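Local atomic coordinates of ALDH21) (Physcomitrella patens subsp. patens, PDB entry 5MZ5), a protein that oxidises succinic semialdehyde with NADP(+) as coenzyme, and probably also acts as a non-phosphorylating glyceraldehyde-3-phosphate dehydrogenase of the aldehyde dehydrogenase family. Residues Val70-Asp83 against Pro243-Arg257. Residues are numbered along the deposited sequence; the frame is centred on the assembly and turned at random.
Sequences VPQATHKDIDDAID and PVSREDADMFTVDER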
loop_
_atom_site.group_PDB
_atom_site.type_symbol
_atom_site.label_atom_id
_atom_site.label_comp_id
_atom_site.label_asym_id
_atom_site.label_seq_id
_atom_site.Cartn_x
_atom_site.Cartn_y
_atom_site.Cartn_z
ATOM N N VAL A 70 10.468 45.316 -3.757
ATOM C CA VAL A 70 9.952 44.230 -4.612
ATOM C C VAL A 70 8.967 44.808 -5.631
ATOM O O VAL A 70 8.050 45.519 -5.217
ATOM C CB VAL A 70 9.254 43.142 -3.738
ATOM C CG1 VAL A 70 8.654 42.051 -4.595
ATOM C CG2 VAL A 70 10.198 42.558 -2.708
ATOM N N PRO A 71 9.089 44.505 -6.943
ATOM C CA PRO A 71 8.076 44.981 -7.898
ATOM C C PRO A 71 6.689 44.437 -7.558
ATOM O O PRO A 71 6.553 43.296 -7.110
ATOM C CB PRO A 71 8.549 44.401 -9.241
ATOM C CG PRO A 71 9.975 44.054 -9.047
ATOM C CD PRO A 71 10.079 43.640 -7.619
ATOM N N GLN A 72 5.665 45.274 -7.718
ATOM C CA GLN A 72 4.292 44.857 -7.474
ATOM C C GLN A 72 3.660 44.500 -8.811
ATOM O O GLN A 72 3.711 45.301 -9.745
ATOM C CB GLN A 72 3.483 45.928 -6.728
ATOM C CG GLN A 72 2.158 45.378 -6.211
ATOM C CD GLN A 72 1.469 46.333 -5.286
ATOM O OE1 GLN A 72 0.799 47.282 -5.713
ATOM N NE2 GLN A 72 1.565 46.056 -3.995
ATOM N N ALA A 73 3.097 43.281 -8.906
ATOM C CA ALA A 73 2.465 42.795 -10.133
ATOM C C ALA A 73 1.154 43.513 -10.408
ATOM O O ALA A 73 0.387 43.798 -9.485
ATOM C CB ALA A 73 2.230 41.287 -10.051
ATOM N N THR A 74 0.900 43.813 -11.680
ATOM C CA THR A 74 -0.361 44.444 -12.080
ATOM C C THR A 74 -1.377 43.320 -12.341
ATOM O O THR A 74 -1.012 42.140 -12.351
ATOM C CB THR A 74 -0.174 45.324 -13.327
ATOM O OG1 THR A 74 0.188 44.500 -14.435
ATOM C CG2 THR A 74 0.851 46.461 -13.122
ATOM N N HIS A 75 -2.629 43.695 -12.593
ATOM C CA HIS A 75 -3.712 42.784 -12.948
ATOM C C HIS A 75 -3.355 42.014 -14.239
ATOM O O HIS A 75 -3.626 40.817 -14.325
ATOM C CB HIS A 75 -5.001 43.581 -13.136
ATOM C CG HIS A 75 -6.202 42.721 -13.338
ATOM N ND1 HIS A 75 -6.564 42.263 -14.604
ATOM C CD2 HIS A 75 -7.083 42.246 -12.427
ATOM C CE1 HIS A 75 -7.638 41.511 -14.415
ATOM N NE2 HIS A 75 -7.990 41.470 -13.120
ATOM N N LYS A 76 -2.750 42.717 -15.226
ATOM C CA LYS A 76 -2.328 42.140 -16.492
ATOM C C LYS A 76 -1.251 41.070 -16.268
ATOM O O LYS A 76 -1.314 40.027 -16.919
ATOM C CB LYS A 76 -1.854 43.219 -17.478
ATOM C CG LYS A 76 -1.825 42.729 -18.922
ATOM C CD LYS A 76 -0.627 43.284 -19.686
ATOM C CE LYS A 76 -0.666 42.963 -21.160
ATOM N NZ LYS A 76 -0.399 41.526 -21.424
ATOM N N ASP A 77 -0.301 41.311 -15.322
ATOM C CA ASP A 77 0.743 40.353 -14.957
ATOM C C ASP A 77 0.126 39.057 -14.435
ATOM O O ASP A 77 0.526 37.976 -14.876
ATOM C CB ASP A 77 1.705 40.936 -13.902
ATOM C CG ASP A 77 2.558 42.099 -14.368
ATOM O OD1 ASP A 77 2.897 42.147 -15.581
ATOM O OD2 ASP A 77 2.906 42.950 -13.521
ATOM N N ILE A 78 -0.880 39.164 -13.531
ATOM C CA ILE A 78 -1.565 37.995 -12.960
ATOM C C ILE A 78 -2.290 37.205 -14.064
ATOM O O ILE A 78 -2.148 35.983 -14.119
ATOM C CB ILE A 78 -2.469 38.361 -11.751
ATOM C CG1 ILE A 78 -1.667 39.135 -10.681
ATOM C CG2 ILE A 78 -3.090 37.101 -11.122
ATOM C CD1 ILE A 78 -2.498 40.143 -9.949
ATOM N N ASP A 79 -3.002 37.911 -14.973
ATOM C CA ASP A 79 -3.669 37.280 -16.114
ATOM C C ASP A 79 -2.691 36.515 -16.994
ATOM O O ASP A 79 -2.973 35.382 -17.367
ATOM C CB ASP A 79 -4.411 38.314 -16.961
ATOM C CG ASP A 79 -5.860 38.442 -16.591
ATOM O OD1 ASP A 79 -6.479 37.405 -16.254
ATOM O OD2 ASP A 79 -6.390 39.579 -16.650
ATOM N N ASP A 80 -1.544 37.133 -17.298
ATOM C CA ASP A 80 -0.475 36.553 -18.111
ATOM C C ASP A 80 0.139 35.340 -17.421
ATOM O O ASP A 80 0.419 34.349 -18.095
ATOM C CB ASP A 80 0.612 37.607 -18.448
ATOM C CG ASP A 80 0.167 38.748 -19.356
ATOM O OD1 ASP A 80 -0.876 38.604 -20.031
ATOM O OD2 ASP A 80 0.864 39.781 -19.393
ATOM N N ALA A 81 0.304 35.411 -16.075
ATOM C CA ALA A 81 0.842 34.331 -15.246
ATOM C C ALA A 81 -0.059 33.111 -15.298
ATOM O O ALA A 81 0.429 31.988 -15.489
ATOM C CB ALA A 81 1.019 34.804 -13.805
ATOM N N ILE A 82 -1.376 33.336 -15.136
ATOM C CA ILE A 82 -2.360 32.254 -15.161
ATOM C C ILE A 82 -2.450 31.630 -16.581
ATOM O O ILE A 82 -2.453 30.399 -16.700
ATOM C CB ILE A 82 -3.742 32.676 -14.572
ATOM C CG1 ILE A 82 -3.597 33.287 -13.158
ATOM C CG2 ILE A 82 -4.666 31.470 -14.532
ATOM C CD1 ILE A 82 -4.833 34.097 -12.620
ATOM N N ASP A 83 -2.477 32.472 -17.647
ATOM C CA ASP A 83 -2.485 31.981 -19.036
ATOM C C ASP A 83 -1.254 31.110 -19.329
ATOM O O ASP A 83 -1.384 30.085 -20.001
ATOM C CB ASP A 83 -2.557 33.139 -20.044
ATOM C CG ASP A 83 -3.931 33.741 -20.201
ATOM O OD1 ASP A 83 -4.925 33.033 -19.930
ATOM O OD2 ASP A 83 -4.019 34.916 -20.613
ATOM N N PRO A 243 4.140 38.933 -5.531
ATOM C CA PRO A 243 3.502 39.591 -4.369
ATOM C C PRO A 243 2.420 40.494 -4.983
ATOM O O PRO A 243 2.667 41.193 -5.974
ATOM C CB PRO A 243 4.648 40.399 -3.734
ATOM C CG PRO A 243 5.903 39.918 -4.431
ATOM C CD PRO A 243 5.470 39.507 -5.790
ATOM N N VAL A 244 1.194 40.364 -4.504
ATOM C CA VAL A 244 0.058 41.038 -5.138
ATOM C C VAL A 244 -0.635 42.026 -4.178
ATOM O O VAL A 244 -0.723 41.787 -2.958
ATOM C CB VAL A 244 -0.893 39.940 -5.744
ATOM C CG1 VAL A 244 -2.288 40.450 -6.047
ATOM C CG2 VAL A 244 -0.283 39.322 -6.998
ATOM N N SER A 245 -1.084 43.158 -4.754
ATOM C CA SER A 245 -1.832 44.209 -4.060
ATOM C C SER A 245 -3.237 43.682 -3.719
ATOM O O SER A 245 -3.724 42.725 -4.332
ATOM C CB SER A 245 -1.951 45.459 -4.934
ATOM O OG SER A 245 -2.653 45.209 -6.146
ATOM N N ARG A 246 -3.893 44.340 -2.770
ATOM C CA ARG A 246 -5.234 44.001 -2.309
ATOM C C ARG A 246 -6.268 44.025 -3.443
ATOM O O ARG A 246 -7.123 43.149 -3.497
ATOM C CB ARG A 246 -5.646 44.960 -1.186
ATOM C CG ARG A 246 -6.724 44.377 -0.310
ATOM C CD ARG A 246 -7.202 45.367 0.692
ATOM N NE ARG A 246 -8.484 44.963 1.262
ATOM C CZ ARG A 246 -9.131 45.673 2.170
ATOM N NH1 ARG A 246 -8.622 46.814 2.615
ATOM N NH2 ARG A 246 -10.288 45.246 2.650
ATOM N N GLU A 247 -6.145 44.991 -4.370
ATOM C CA GLU A 247 -7.067 45.186 -5.494
ATOM C C GLU A 247 -7.147 43.986 -6.463
ATOM O O GLU A 247 -8.157 43.846 -7.168
ATOM C CB GLU A 247 -6.829 46.516 -6.289
ATOM C CG GLU A 247 -5.460 47.195 -6.227
ATOM C CD GLU A 247 -5.181 48.075 -5.023
ATOM O OE1 GLU A 247 -5.650 49.236 -5.016
ATOM O OE2 GLU A 247 -4.462 47.617 -4.106
ATOM N N ASP A 248 -6.095 43.134 -6.493
ATOM C CA ASP A 248 -5.992 41.989 -7.386
ATOM C C ASP A 248 -5.854 40.640 -6.690
ATOM O O ASP A 248 -5.847 39.615 -7.369
ATOM C CB ASP A 248 -4.822 42.186 -8.359
ATOM C CG ASP A 248 -4.865 43.477 -9.155
ATOM O OD1 ASP A 248 -5.896 43.726 -9.820
ATOM O OD2 ASP A 248 -3.847 44.229 -9.133
ATOM N N ALA A 249 -5.749 40.625 -5.354
ATOM C CA ALA A 249 -5.589 39.393 -4.567
ATOM C C ALA A 249 -6.686 38.343 -4.805
ATOM O O ALA A 249 -6.388 37.150 -4.799
ATOM C CB ALA A 249 -5.473 39.725 -3.084
ATOM N N ASP A 250 -7.927 38.789 -5.061
ATOM C CA ASP A 250 -9.103 37.941 -5.305
ATOM C C ASP A 250 -8.967 36.982 -6.498
ATOM O O ASP A 250 -9.597 35.926 -6.491
ATOM C CB ASP A 250 -10.391 38.789 -5.435
ATOM C CG ASP A 250 -11.654 37.969 -5.243
ATOM O OD1 ASP A 250 -11.735 37.230 -4.235
ATOM O OD2 ASP A 250 -12.548 38.039 -6.121
ATOM N N MET A 251 -8.118 37.321 -7.490
ATOM C CA MET A 251 -7.840 36.477 -8.663
ATOM C C MET A 251 -7.347 35.071 -8.254
ATOM O O MET A 251 -7.749 34.078 -8.858
ATOM C CB MET A 251 -6.816 37.155 -9.586
ATOM C CG MET A 251 -7.318 38.476 -10.185
ATOM S SD MET A 251 -6.147 39.189 -11.359
ATOM C CE MET A 251 -6.338 38.039 -12.738
ATOM N N PHE A 252 -6.559 34.998 -7.163
ATOM C CA PHE A 252 -6.031 33.759 -6.604
ATOM C C PHE A 252 -7.126 32.862 -6.026
ATOM O O PHE A 252 -6.945 31.637 -5.928
ATOM C CB PHE A 252 -4.959 34.075 -5.555
ATOM C CG PHE A 252 -3.667 34.495 -6.210
ATOM C CD1 PHE A 252 -3.449 35.829 -6.581
ATOM C CD2 PHE A 252 -2.675 33.559 -6.491
ATOM C CE1 PHE A 252 -2.259 36.210 -7.217
ATOM C CE2 PHE A 252 -1.492 33.942 -7.124
ATOM C CZ PHE A 252 -1.297 35.258 -7.495
ATOM N N THR A 253 -8.268 33.474 -5.653
ATOM C CA THR A 253 -9.401 32.759 -5.095
ATOM C C THR A 253 -10.391 32.273 -6.170
ATOM O O THR A 253 -10.688 31.088 -6.235
ATOM C CB THR A 253 -10.078 33.632 -4.009
ATOM O OG1 THR A 253 -9.149 33.806 -2.948
ATOM C CG2 THR A 253 -11.387 33.031 -3.477
ATOM N N VAL A 254 -10.898 33.191 -6.985
ATOM C CA VAL A 254 -12.014 32.987 -7.913
ATOM C C VAL A 254 -11.666 32.503 -9.330
ATOM O O VAL A 254 -12.552 31.960 -10.002
ATOM C CB VAL A 254 -12.890 34.271 -7.988
ATOM C CG1 VAL A 254 -13.319 34.713 -6.589
ATOM C CG2 VAL A 254 -12.185 35.412 -8.730
ATOM N N ASP A 255 -10.436 32.731 -9.806
ATOM C CA ASP A 255 -10.096 32.401 -11.190
ATOM C C ASP A 255 -10.340 30.929 -11.547
ATOM O O ASP A 255 -9.816 30.025 -10.904
ATOM C CB ASP A 255 -8.680 32.847 -11.569
ATOM C CG ASP A 255 -8.590 33.095 -13.054
ATOM O OD1 ASP A 255 -8.460 32.123 -13.807
ATOM O OD2 ASP A 255 -8.725 34.252 -13.462
ATOM N N GLU A 256 -11.177 30.716 -12.559
ATOM C CA GLU A 256 -11.615 29.405 -13.035
ATOM C C GLU A 256 -10.513 28.615 -13.741
ATOM O O GLU A 256 -10.659 27.400 -13.895
ATOM C CB GLU A 256 -12.856 29.531 -13.934
ATOM C CG GLU A 256 -14.081 30.114 -13.233
ATOM C CD GLU A 256 -15.326 30.270 -14.087
ATOM O OE1 GLU A 256 -15.974 31.341 -14.009
ATOM O OE2 GLU A 256 -15.663 29.312 -14.821
ATOM N N ARG A 257 -9.396 29.280 -14.143
ATOM C CA ARG A 257 -8.265 28.601 -14.791
ATOM C C ARG A 257 -7.467 27.748 -13.782
ATOM O O ARG A 257 -6.779 26.819 -14.179
ATOM C CB ARG A 257 -7.378 29.594 -15.552
ATOM C CG ARG A 257 -8.005 30.145 -16.841
ATOM C CD ARG A 257 -7.289 31.398 -17.340
ATOM N NE ARG A 257 -7.438 32.524 -16.406
ATOM C CZ ARG A 257 -6.844 33.711 -16.517
ATOM N NH1 ARG A 257 -7.059 34.651 -15.608
ATOM N NH2 ARG A 257 -6.028 33.964 -17.530
#
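Met251 is the knob of this contact, its side chain set among His75, Ile78, Asp79 and Ile82 on helix 75-94. With its chain bent at the last torsion (chi3 72°), its CE lies over one face of the His75 imidazole in a CH-pi contact, 4.2 Å from the ring centroid, while SD meets Ile78 CG2 at 3.7 Å. From here a largely apolar seam runs toward Val70. Ile78 CD1 meets Val244 CG2 tip to tip and comes to 3.5 Å from Asp248 CB, Ile78 CG2 reaches CE1 of Phe252, and Val70 CG1 presses on Pro243 CG at 3.5 Å, tight for two carbons.

The outer side is looser and polar. Asp248 OD1 lies at the edge of the exposed His75 ring, 3.2 Å from CD2, and the poorly ordered amide of Gln72 merely rests on Ser245 CB.

Charge closes the far end. Arg257 NH1 bonds Asp79 OD1 at 2.9 Å, nearly along its C-O axis, and NH2 bonds Asp83 OD1 at 2.8 Å from above that carboxylate. Asp255 grips the guanidinium side-on through NE and NH1, and its OD1 also accepts from the backbone N of Arg257, an Asx turn that helps hold this carboxylate; Ile82 CG2 lies over one face of the guanidinium, toward its rim. A leucine in place of Arg257 would probably leave the carboxylates of Asp79, Asp83 and Asp255 gathered without their shared cation.

Behind this layer, Phe252 packs on Val210 and Lys212 of strand 209-212. Lys212 and Arg246 are NADP(+)-binding residues of this enzyme, though no coenzyme is bound here. The contact thus lays helix 75-94 against the segment following edge strand 239-241 of the Rossmann-type coenzyme domain of an aldehyde dehydrogenase.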